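Acinetobacter secreted protease CpaA (Acinetobacter nosocomialis M2, PDB 6O38) is a secreted zinc-dependent metalloprotease, probably exported by the type II secretion system, that forms a complex with its chaperone CpaB. Local coordinates at residues Ala345-Leu349 against Gln366-Val370. Numbering follows the deposited sequence.
Sequences AANGL and QGWTV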
ATOM      1  N   ALA A 345      -7.039 -23.361  23.166  1.00 33.89           N
ATOM      2  CA  ALA A 345      -8.347 -22.731  23.077  1.00 32.98           C
ATOM      3  C   ALA A 345      -9.344 -23.554  23.879  1.00 33.16           C
ATOM      4  O   ALA A 345      -9.087 -24.709  24.227  1.00 33.96           O
ATOM      5  CB  ALA A 345      -8.813 -22.587  21.623  1.00 32.53           C
ATOM      6  N   ALA A 346     -10.494 -22.941  24.169  1.00 32.19           N
ATOM      7  CA  ALA A 346     -11.504 -23.604  24.989  1.00 32.37           C
ATOM      8  C   ALA A 346     -12.049 -24.859  24.320  1.00 33.19           C
ATOM      9  O   ALA A 346     -12.412 -25.820  25.009  1.00 33.80           O
ATOM     10  CB  ALA A 346     -12.643 -22.635  25.306  1.00 31.44           C
ATOM     11  N   ASN A 347     -12.109 -24.882  22.988  1.00 31.74           N
ATOM     12  CA  ASN A 347     -12.652 -26.027  22.269  1.00 32.78           C
ATOM     13  C   ASN A 347     -11.689 -27.208  22.210  1.00 34.26           C
ATOM     14  O   ASN A 347     -11.974 -28.186  21.512  1.00 35.59           O
ATOM     15  CB  ASN A 347     -13.056 -25.620  20.847  1.00 32.54           C
ATOM     16  CG  ASN A 347     -11.900 -25.046  20.044  1.00 32.38           C
ATOM     17  OD1 ASN A 347     -10.741 -25.109  20.455  1.00 32.63           O
ATOM     18  ND2 ASN A 347     -12.214 -24.486  18.881  1.00 31.93           N
ATOM     19  N   GLY A 348     -10.563 -27.137  22.915  1.00 32.15           N
ATOM     20  CA  GLY A 348      -9.599 -28.214  22.928  1.00 33.22           C
ATOM     21  C   GLY A 348      -8.476 -28.088  21.924  1.00 33.44           C
ATOM     22  O   GLY A 348      -7.580 -28.944  21.916  1.00 34.44           O
ATOM     23  N   LEU A 349      -8.503 -27.070  21.065  1.00 35.04           N
ATOM     24  CA  LEU A 349      -7.398 -26.837  20.144  1.00 35.29           C
ATOM     25  C   LEU A 349      -6.096 -26.690  20.919  1.00 35.56           C
ATOM     26  O   LEU A 349      -6.008 -25.905  21.867  1.00 34.75           O
ATOM     27  CB  LEU A 349      -7.665 -25.590  19.301  1.00 33.99           C
ATOM     28  CG  LEU A 349      -6.551 -25.138  18.351  1.00 34.02           C
ATOM     29  CD1 LEU A 349      -6.237 -26.220  17.329  1.00 35.40           C
ATOM     30  CD2 LEU A 349      -6.934 -23.839  17.657  1.00 32.64           C
ATOM     31  N   GLN A 366     -17.956 -22.733  16.509  1.00 32.80           N
ATOM     32  CA  GLN A 366     -17.536 -23.820  17.384  1.00 33.83           C
ATOM     33  C   GLN A 366     -16.126 -23.606  17.932  1.00 33.75           C
ATOM     34  O   GLN A 366     -15.420 -24.570  18.241  1.00 34.84           O
ATOM     35  CB  GLN A 366     -17.641 -25.157  16.653  1.00 35.62           C
ATOM     36  CG  GLN A 366     -19.077 -25.630  16.473  1.00 35.86           C
ATOM     37  CD  GLN A 366     -19.258 -26.541  15.277  1.00 37.40           C
ATOM     38  OE1 GLN A 366     -18.442 -26.549  14.357  1.00 38.39           O
ATOM     39  NE2 GLN A 366     -20.337 -27.316  15.284  1.00 37.84           N
ATOM     40  N   GLY A 367     -15.707 -22.354  18.056  1.00 32.47           N
ATOM     41  CA  GLY A 367     -14.463 -22.010  18.715  1.00 32.29           C
ATOM     42  C   GLY A 367     -13.374 -21.610  17.735  1.00 32.22           C
ATOM     43  O   GLY A 367     -13.599 -21.431  16.535  1.00 32.06           O
ATOM     44  N   TRP A 368     -12.167 -21.471  18.281  1.00 32.07           N
ATOM     45  CA  TRP A 368     -11.021 -21.052  17.488  1.00 31.96           C
ATOM     46  C   TRP A 368     -10.591 -22.154  16.528  1.00 33.07           C
ATOM     47  O   TRP A 368     -10.751 -23.348  16.799  1.00 34.18           O
ATOM     48  CB  TRP A 368      -9.859 -20.660  18.399  1.00 31.95           C
ATOM     49  CG  TRP A 368     -10.065 -19.339  19.071  1.00 31.13           C
ATOM     50  CD1 TRP A 368     -10.409 -19.125  20.373  1.00 31.14           C
ATOM     51  CD2 TRP A 368      -9.952 -18.046  18.467  1.00 30.42           C
ATOM     52  NE1 TRP A 368     -10.512 -17.776  20.619  1.00 30.66           N
ATOM     53  CE2 TRP A 368     -10.236 -17.093  19.464  1.00 30.22           C
ATOM     54  CE3 TRP A 368      -9.635 -17.603  17.179  1.00 30.01           C
ATOM     55  CZ2 TRP A 368     -10.213 -15.723  19.214  1.00 29.75           C
ATOM     56  CZ3 TRP A 368      -9.613 -16.243  16.933  1.00 29.19           C
ATOM     57  CH2 TRP A 368      -9.900 -15.319  17.946  1.00 29.07           C
ATOM     58  N   THR A 369     -10.029 -21.739  15.395  1.00 32.13           N
ATOM     59  CA  THR A 369      -9.761 -22.634  14.281  1.00 33.43           C
ATOM     60  C   THR A 369      -8.466 -22.222  13.594  1.00 33.41           C
ATOM     61  O   THR A 369      -8.182 -21.029  13.454  1.00 32.33           O
ATOM     62  CB  THR A 369     -10.942 -22.622  13.292  1.00 33.55           C
ATOM     63  OG1 THR A 369     -11.902 -23.613  13.681  1.00 34.65           O
ATOM     64  CG2 THR A 369     -10.492 -22.886  11.864  1.00 34.38           C
ATOM     65  N   VAL A 370      -7.677 -23.221  13.185  1.00 33.43           N
ATOM     66  CA  VAL A 370      -6.447 -22.956  12.447  1.00 33.63           C
ATOM     67  C   VAL A 370      -6.784 -22.264  11.133  1.00 33.37           C
ATOM     68  O   VAL A 370      -7.675 -22.699  10.393  1.00 34.16           O
ATOM     69  CB  VAL A 370      -5.678 -24.266  12.213  1.00 35.25           C
ATOM     70  CG1 VAL A 370      -4.653 -24.098  11.102  1.00 35.58           C
ATOM     71  CG2 VAL A 370      -5.011 -24.725  13.500  1.00 35.45           C
TER
HETATM   72  O   HOH W   1     -12.534 -22.170  21.362  1.00 26.76           O
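The Asn347 side chain is the bump that fills the hollow at Gly367. It sits on a type I beta turn from Ala345 to Gly348, closed by the hydrogen bond from Gly348 N to Ala345 O (3.1 Å). Gly367 has no side chain; a CB there would clash with Asn347 ND2. Inside this notch Asn347 ND2 donates to Trp368 O at 2.8 Å and to Gln366 O at 3.3 Å. The other end of the amide is held too: Asn347 OD1 accepts from Leu349 N at 3.0 Å, an Asx turn. The turn lies in the loop between strands 341-344 and 350-353, in a StcE-type beta-sandwich domain. It meets the start of strand 367-381, just past the turn from strand 358-364. A water bridges the backbones, accepting from Asn347 N and Trp368 N, each at 3.2 Å. Beside it, Ala345 is a small bump, with Ala345 CB 3.9 Å from Trp368 CB. Leu349 reaches along the strand. Leu349 CD2 lies 3.9 Å from Trp368 O, and Leu349 CD1 comes 4.3 Å from Val370 CG2. The end of the Trp368 side chain leads away from the turn; its NE1 is hydrogen-bonded to Pro322 O, and its ring meets Tyr363 edge-to-face.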